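Long-range contacts in SYE1 (Shewanella oneidensis, PDB 4AWT), which binds flavin mononucleotide and probably acts as an Old Yellow Enzyme-type oxidoreductase, reducing C=C bonds at the expense of a nicotinamide cofactor: residues S4-I9 with L16-V21; G12-K17 with G94-A99. The protein carries 1 engineered substitution. All coordinates share one frame; numbering follows the deposited sequence. Where two conformers were deposited one is given.

Contact 1: S4-I9 with L16-V21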
ATOM      1  N   SER A   4      21.097 -13.010  -4.647  1.00  6.43           N
ATOM      2  CA  SER A   4      20.409 -12.725  -3.383  1.00  6.68           C
ATOM      3  C   SER A   4      18.922 -12.534  -3.557  1.00  6.19           C
ATOM      4  O   SER A   4      18.126 -12.922  -2.667  1.00  6.71           O
ATOM      5  CB  SER A   4      21.014 -11.500  -2.734  1.00  7.10           C
ATOM      6  OG  SER A   4      22.361 -11.783  -2.366  1.00  8.41           O
ATOM      7  N   LEU A   5      18.502 -11.954  -4.677  1.00  6.38           N
ATOM      8  CA  LEU A   5      17.076 -11.745  -4.934  1.00  6.29           C
ATOM      9  C   LEU A   5      16.300 -13.045  -4.897  1.00  5.78           C
ATOM     10  O   LEU A   5      15.113 -13.057  -4.605  1.00  6.45           O
ATOM     11  CB  LEU A   5      16.944 -11.001  -6.265  1.00  7.08           C
ATOM     12  CG  LEU A   5      15.550 -10.447  -6.575  1.00  7.41           C
ATOM     13  CD1 LEU A   5      15.165  -9.364  -5.601  1.00  8.78           C
ATOM     14  CD2 LEU A   5      15.550  -9.919  -8.010  1.00  9.44           C
ATOM     15  N   PHE A   6      16.981 -14.147  -5.266  1.00  5.77           N
ATOM     16  CA  PHE A   6      16.371 -15.462  -5.361  1.00  6.16           C
ATOM     17  C   PHE A   6      16.685 -16.345  -4.159  1.00  6.18           C
ATOM     18  O   PHE A   6      16.474 -17.559  -4.238  1.00  7.66           O
ATOM     19  CB  PHE A   6      16.696 -16.116  -6.697  1.00  6.80           C
ATOM     20  CG  PHE A   6      15.849 -15.489  -7.761  1.00  7.20           C
ATOM     21  CD1 PHE A   6      14.522 -15.904  -7.893  1.00  9.70           C
ATOM     22  CD2 PHE A   6      16.307 -14.463  -8.566  1.00  8.94           C
ATOM     23  CE1 PHE A   6      13.718 -15.241  -8.799  1.00 12.29           C
ATOM     24  CE2 PHE A   6      15.489 -13.834  -9.470  1.00 10.82           C
ATOM     25  CZ  PHE A   6      14.180 -14.241  -9.568  1.00 12.87           C
ATOM     26  N   GLN A   7      17.064 -15.733  -3.047  1.00  6.32           N
ATOM     27  CA  GLN A   7      17.152 -16.395  -1.765  1.00  6.22           C
ATOM     28  C   GLN A   7      15.821 -16.280  -1.034  1.00  6.11           C
ATOM     29  O   GLN A   7      15.158 -15.248  -1.094  1.00  7.47           O
ATOM     30  CB  GLN A   7      18.213 -15.742  -0.904  1.00  6.57           C
ATOM     31  CG  GLN A   7      19.631 -16.012  -1.454  1.00  6.66           C
ATOM     32  CD  GLN A   7      20.073 -17.417  -1.162  1.00  6.40           C
ATOM     33  OE1 GLN A   7      20.426 -18.207  -2.134  1.00  8.36           O
ATOM     34  NE2 GLN A   7      20.089 -17.809   0.020  1.00  5.80           N
ATOM     35  N   PRO A   8      15.408 -17.318  -0.317  1.00  6.21           N
ATOM     36  CA  PRO A   8      14.198 -17.237   0.502  0.70  6.62           C
ATOM     37  C   PRO A   8      14.396 -16.278   1.681  1.00  6.31           C
ATOM     38  O   PRO A   8      15.509 -15.772   1.933  1.00  7.13           O
ATOM     39  CB  PRO A   8      13.998 -18.662   0.963  0.70  7.45           C
ATOM     40  CG  PRO A   8      15.392 -19.205   1.046  0.70  8.01           C
ATOM     41  CD  PRO A   8      16.086 -18.625  -0.178  0.70  7.36           C
ATOM     42  N   ILE A   9      13.315 -16.021   2.391  1.00  6.47           N
ATOM     43  CA  ILE A   9      13.356 -15.161   3.565  1.00  6.16           C
ATOM     44  C   ILE A   9      12.202 -15.529   4.484  1.00  6.31           C
ATOM     45  O   ILE A   9      11.101 -15.834   4.032  1.00  7.00           O
ATOM     46  CB  ILE A   9      13.298 -13.668   3.166  1.00  6.48           C
ATOM     47  CG1 ILE A   9      13.541 -12.797   4.399  1.00  7.54           C
ATOM     48  CG2 ILE A   9      12.049 -13.309   2.420  1.00  7.60           C
ATOM     49  CD1 ILE A   9      13.743 -11.307   4.010  1.00  9.52           C
ATOM     50  N   LEU A  16       9.147 -17.410   2.864  1.00  7.93           N
ATOM     51  CA  LEU A  16       8.872 -16.951   1.520  1.00  8.02           C
ATOM     52  C   LEU A  16       9.918 -17.469   0.551  1.00  7.66           C
ATOM     53  O   LEU A  16      11.071 -17.662   0.896  1.00  8.74           O
ATOM     54  CB  LEU A  16       8.862 -15.428   1.471  1.00  7.62           C
ATOM     55  CG  LEU A  16       7.959 -14.732   2.509  1.00  8.25           C
ATOM     56  CD1 LEU A  16       8.000 -13.220   2.254  1.00  8.91           C
ATOM     57  CD2 LEU A  16       6.517 -15.270   2.486  1.00  9.98           C
ATOM     58  N   LYS A  17       9.509 -17.653  -0.702  1.00  7.99           N
ATOM     59  CA  LYS A  17      10.289 -18.297  -1.706  0.51  8.35           C
ATOM     60  C   LYS A  17      11.473 -17.488  -2.228  1.00  7.76           C
ATOM     61  O   LYS A  17      12.479 -18.054  -2.630  1.00  9.65           O
ATOM     62  CB  LYS A  17       9.365 -18.611  -2.902  0.51 11.31           C
ATOM     63  CG  LYS A  17       8.467 -19.784  -2.486  0.51 14.14           C
ATOM     64  CD  LYS A  17       7.915 -20.602  -3.575  0.51 16.74           C
ATOM     65  CE  LYS A  17       6.906 -21.636  -3.043  0.51 24.67           C
ATOM     66  NZ  LYS A  17       6.046 -22.103  -4.154  0.51 25.41           N
ATOM     67  N   ASN A  18      11.330 -16.170  -2.259  1.00  6.60           N
ATOM     68  CA  ASN A  18      12.328 -15.291  -2.804  1.00  6.04           C
ATOM     69  C   ASN A  18      12.098 -13.897  -2.201  1.00  5.95           C
ATOM     70  O   ASN A  18      11.199 -13.717  -1.375  1.00  6.64           O
ATOM     71  CB  ASN A  18      12.339 -15.306  -4.329  1.00  6.22           C
ATOM     72  CG  ASN A  18      11.007 -14.851  -4.902  1.00  6.18           C
ATOM     73  OD1 ASN A  18      10.518 -13.783  -4.541  1.00  6.40           O
ATOM     74  ND2 ASN A  18      10.450 -15.629  -5.805  1.00  8.24           N
ATOM     75  N   ARG A  19      12.929 -12.939  -2.622  1.00  5.66           N
ATOM     76  CA  ARG A  19      12.953 -11.592  -2.096  0.68  5.53           C
ATOM     77  C   ARG A  19      12.121 -10.618  -2.911  1.00  5.47           C
ATOM     78  O   ARG A  19      12.223  -9.397  -2.690  1.00  6.49           O
ATOM     79  CB  ARG A  19      14.384 -11.042  -2.006  0.68  5.97           C
ATOM     80  CG  ARG A  19      15.342 -11.908  -1.244  0.68  5.78           C
ATOM     81  CD  ARG A  19      14.890 -12.251   0.140  0.68  5.95           C
ATOM     82  NE  ARG A  19      15.933 -12.941   0.915  0.68  6.50           N
ATOM     83  CZ  ARG A  19      16.880 -12.346   1.586  0.68  7.03           C
ATOM     84  NH1 ARG A  19      17.007 -11.035   1.595  0.68  7.05           N
ATOM     85  NH2 ARG A  19      17.769 -13.071   2.259  0.68 10.45           N
ATOM     86  N   ILE A  20      11.341 -11.120  -3.861  1.00  5.71           N
ATOM     87  CA  ILE A  20      10.573 -10.279  -4.773  1.00  5.33           C
ATOM     88  C   ILE A  20       9.164 -10.070  -4.206  1.00  5.61           C
ATOM     89  O   ILE A  20       8.474 -11.027  -3.857  1.00  6.45           O
ATOM     90  CB  ILE A  20      10.515 -10.927  -6.165  1.00  5.82           C
ATOM     91  CG1 ILE A  20      11.926 -11.019  -6.734  1.00  6.59           C
ATOM     92  CG2 ILE A  20       9.548 -10.188  -7.068  1.00  7.19           C
ATOM     93  CD1 ILE A  20      12.031 -11.950  -7.923  1.00  8.97           C
ATOM     94  N   VAL A  21       8.742  -8.804  -4.207  1.00  5.35           N
ATOM     95  CA  VAL A  21       7.416  -8.428  -3.779  1.00  5.13           C
ATOM     96  C   VAL A  21       6.624  -7.879  -4.967  1.00  4.86           C
ATOM     97  O   VAL A  21       7.112  -7.079  -5.753  1.00  5.31           O
ATOM     98  CB  VAL A  21       7.504  -7.373  -2.652  1.00  5.21           C
ATOM     99  CG1 VAL A  21       6.131  -6.912  -2.213  1.00  6.43           C
ATOM    100  CG2 VAL A  21       8.305  -7.940  -1.492  1.00  6.19           C
TER
HETATM  101  O   HOH W   1      13.912 -18.540  -4.954  1.00 13.45           O
HETATM  102  O   HOH W   2      17.840 -15.739   3.387  1.00 11.35           O
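R19 points toward the S4-I9 turn and lies against it along its side chain. CG sits beside S4 O and Q7 O, and the bend at chi2 (-54°) lays CD along Q7 O and brings NE 3.0 Å from P8 O. NE-H donates to that oxygen from above the carbonyl plane, and Q7 O, near the guanidinium edge, takes a second, weak bond. A water accepts from R19 NH2 and donates to P8 O, closing a small ring. I9 CD1 lies over one guanidinium face, toward its rim, with S4 O on the opposite side; NH1 is held by D317 O.

Next to it, L5 CG is anti to the backbone N (chi1 -168°), and the leucine crosses I20 at about a right angle, CG 3.7 Å from I20 CG1. L5 CD1 lies 4.0 Å from R19 CB, and the side chain also packs on A307 and I311 of helix 304-312. F6 CZ touches I20 CD1 at 3.5 Å. An alanine in place of L5 would probably leave I20 CG1 and R19 CB without this apolar cover and open a gap against the helix.

Among the backbone bonds, R19 N donates to L5 O (3.0 Å), while I9 and L16 form an antiparallel hydrogen-bonded pair, I9 CG2 packing 3.9 Å from L16 CB. N18 closes an Asx turn, OD1 accepting from I20 N.

Helix 304-312 also packs on R19, helix 331-337 takes F6 and I20, and strand 318-320 touches I9 and L16 as it lies beside strand 20-22.

Contact 2: G12-K17 with G94-A99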
ATOM      1  N   GLY A  12       7.931 -13.380   9.658  1.00  8.96           N
ATOM      2  CA  GLY A  12       7.111 -13.828  10.769  1.00 10.63           C
ATOM      3  C   GLY A  12       7.073 -15.343  10.846  1.00 11.46           C
ATOM      4  O   GLY A  12       8.115 -15.984  10.935  1.00 13.82           O
ATOM      5  N   ALA A  13       5.888 -15.920  10.791  1.00 13.26           N
ATOM      6  CA  ALA A  13       5.670 -17.343  10.757  1.00 15.95           C
ATOM      7  C   ALA A  13       5.789 -17.927   9.372  1.00 14.93           C
ATOM      8  O   ALA A  13       5.686 -19.138   9.240  1.00 23.68           O
ATOM      9  CB  ALA A  13       4.290 -17.698  11.335  1.00 21.68           C
ATOM     10  N   LEU A  14       5.986 -17.165   8.335  1.00 10.45           N
ATOM     11  CA  LEU A  14       6.045 -17.582   6.949  1.00 10.51           C
ATOM     12  C   LEU A  14       7.452 -17.776   6.461  1.00  8.76           C
ATOM     13  O   LEU A  14       8.334 -17.026   6.918  1.00  9.38           O
ATOM     14  CB  LEU A  14       5.386 -16.516   6.061  1.00 11.75           C
ATOM     15  CG  LEU A  14       3.968 -16.114   6.465  1.00 14.14           C
ATOM     16  CD1 LEU A  14       3.606 -14.846   5.665  1.00 18.35           C
ATOM     17  CD2 LEU A  14       2.943 -17.207   6.289  1.00 22.97           C
ATOM     18  N   THR A  15       7.686 -18.674   5.508  1.00  9.98           N
ATOM     19  CA  THR A  15       8.966 -18.810   4.820  1.00 11.17           C
ATOM     20  C   THR A  15       8.475 -18.429   3.399  0.56 12.29           C
ATOM     21  O   THR A  15       7.516 -18.976   2.805  0.56 16.82           O
ATOM     22  CB  THR A  15       9.628 -20.203   5.041  1.00 13.71           C
ATOM     23  OG1 THR A  15       8.804 -21.241   4.613  1.00 15.33           O
ATOM     24  CG2 THR A  15       9.880 -20.359   6.541  1.00 16.33           C
ATOM     25  N   LEU A  16       9.147 -17.410   2.864  1.00  7.93           N
ATOM     26  CA  LEU A  16       8.872 -16.951   1.520  1.00  8.02           C
ATOM     27  C   LEU A  16       9.918 -17.469   0.551  1.00  7.66           C
ATOM     28  O   LEU A  16      11.071 -17.662   0.896  1.00  8.74           O
ATOM     29  CB  LEU A  16       8.862 -15.428   1.471  1.00  7.62           C
ATOM     30  CG  LEU A  16       7.959 -14.732   2.509  1.00  8.25           C
ATOM     31  CD1 LEU A  16       8.000 -13.220   2.254  1.00  8.91           C
ATOM     32  CD2 LEU A  16       6.517 -15.270   2.486  1.00  9.98           C
ATOM     33  N   LYS A  17       9.509 -17.653  -0.702  1.00  7.99           N
ATOM     34  CA  LYS A  17      10.289 -18.297  -1.706  0.51  8.35           C
ATOM     35  C   LYS A  17      11.473 -17.488  -2.228  1.00  7.76           C
ATOM     36  O   LYS A  17      12.479 -18.054  -2.630  1.00  9.65           O
ATOM     37  CB  LYS A  17       9.365 -18.611  -2.902  0.51 11.31           C
ATOM     38  CG  LYS A  17       8.467 -19.784  -2.486  0.51 14.14           C
ATOM     39  CD  LYS A  17       7.915 -20.602  -3.575  0.51 16.74           C
ATOM     40  CE  LYS A  17       6.906 -21.636  -3.043  0.51 24.67           C
ATOM     41  NZ  LYS A  17       6.046 -22.103  -4.154  0.51 25.41           N
ATOM     42  N   GLY A  94       1.094 -21.467  -3.742  0.50 11.25           N
ATOM     43  CA  GLY A  94       2.301 -21.365  -2.903  0.50 11.78           C
ATOM     44  C   GLY A  94       2.765 -19.915  -2.858  0.50 11.23           C
ATOM     45  O   GLY A  94       3.675 -19.575  -3.556  0.50 12.91           O
ATOM     46  N   CYS A  95       2.143 -19.080  -2.082  0.50 11.16           N
ATOM     47  CA  CYS A  95       2.554 -17.681  -2.089  1.00  8.37           C
ATOM     48  C   CYS A  95       1.889 -17.114  -0.839  1.00  9.54           C
ATOM     49  O   CYS A  95       0.896 -17.645  -0.371  1.00 17.87           O
ATOM     50  CB  CYS A  95       2.181 -16.889  -3.319  1.00  9.04           C
ATOM     51  SG  CYS A  95       2.747 -15.199  -3.406  1.00  9.56           S
ATOM     52  N   ALA A  96       2.456 -16.091  -0.282  1.00  8.58           N
ATOM     53  CA  ALA A  96       1.894 -15.328   0.842  1.00  8.39           C
ATOM     54  C   ALA A  96       1.281 -14.049   0.316  1.00  6.63           C
ATOM     55  O   ALA A  96       1.789 -13.448  -0.622  1.00  6.96           O
ATOM     56  CB  ALA A  96       2.976 -14.993   1.857  1.00 10.68           C
ATOM     57  N   ILE A  97       0.178 -13.623   0.950  1.00  6.37           N
ATOM     58  CA  ILE A  97      -0.488 -12.412   0.511  1.00  5.77           C
ATOM     59  C   ILE A  97      -0.970 -11.610   1.723  1.00  5.66           C
ATOM     60  O   ILE A  97      -1.612 -12.149   2.633  1.00  6.47           O
ATOM     61  CB  ILE A  97      -1.611 -12.716  -0.470  1.00  6.47           C
ATOM     62  CG1 ILE A  97      -2.256 -11.419  -0.981  1.00  6.91           C
ATOM     63  CG2 ILE A  97      -2.645 -13.693   0.056  1.00  8.13           C
ATOM     64  CD1 ILE A  97      -3.186 -11.581  -2.175  1.00  9.44           C
ATOM     65  N   PHE A  98      -0.631 -10.326   1.711  1.00  5.46           N
ATOM     66  CA  PHE A  98      -1.068  -9.370   2.726  1.00  5.29           C
ATOM     67  C   PHE A  98      -2.085  -8.425   2.112  1.00  5.35           C
ATOM     68  O   PHE A  98      -1.970  -8.072   0.938  1.00  6.82           O
ATOM     69  CB  PHE A  98       0.096  -8.566   3.293  1.00  5.57           C
ATOM     70  CG  PHE A  98       0.907  -9.228   4.393  1.00  5.68           C
ATOM     71  CD1 PHE A  98       1.173 -10.590   4.422  1.00  6.29           C
ATOM     72  CD2 PHE A  98       1.427  -8.440   5.419  1.00  5.97           C
ATOM     73  CE1 PHE A  98       1.928 -11.146   5.444  1.00  6.84           C
ATOM     74  CE2 PHE A  98       2.184  -9.001   6.438  1.00  6.79           C
ATOM     75  CZ  PHE A  98       2.443 -10.344   6.449  1.00  6.80           C
ATOM     76  N   ALA A  99      -3.059  -7.978   2.905  1.00  5.10           N
ATOM     77  CA  ALA A  99      -4.040  -7.003   2.478  1.00  5.09           C
ATOM     78  C   ALA A  99      -3.574  -5.599   2.836  1.00  4.71           C
ATOM     79  O   ALA A  99      -3.290  -5.347   4.005  1.00  5.38           O
ATOM     80  CB  ALA A  99      -5.389  -7.229   3.149  1.00  5.86           C
TER
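L14 extends its CD1 methyl over A96 and against the rim of the F98 ring. CD1 lies 3.9 Å from A96 CB and 4.1 Å from F98 CE1, near the ring plane, so this leucine meets the phenylalanine at its edge. With CG anti to the carbonyl carbon (chi1 -53°) and chi2 close to 180°, CD1 is the branch carried out toward strand 96-99.

A96 CB points toward G12-K17 and also receives L16 CD2 at 3.6 Å, so two leucines with one residue between them in strand 14-16 converge on a single methyl group. The backbones stay well separated: the two strand axes come no nearer than 9.4 Å, at 112° between their directions, and the leucine side chains span most of that distance to reach the alanine methyl.

Beyond the apolar patch, the K17 chain, extended past CG, carries NZ to 3.5 Å from G94 O. G94 follows helix 77-92 with positive phi; a side chain there would press on the preceding carbonyl oxygen.

F98 also meets the Y266 ring of strand 266-270 and touches L11 of the hairpin, and both A96 and F98 pack on L53 of the adjacent strand 53-60. The arrangement is that of an N-terminal beta-hairpin, strands 9-11 and 14-16, plugging the bottom of a TIM barrel, as in the Old Yellow Enzyme family: its leucines cover side chains at the N-terminal end of the third barrel strand.

The two contacts lie about 11 Å apart, centre to centre, and share L16 and K17. Contact 1 joins the N-terminal turn to the chain leading out of the hairpin and into the first barrel strand, 20-22; contact 2 sets the same hairpin against the third, 96-102. L16 serves both, its backbone in contact 1 and its side chain in contact 2. Neither contact reaches the flavin: the side chains of I20 and F98 are about 10 Å and 11 Å from the bound FMN. Both strands nevertheless run on toward the cofactor, whose site includes P24 and T26 after strand 20-22 and Q100 on strand 96-102.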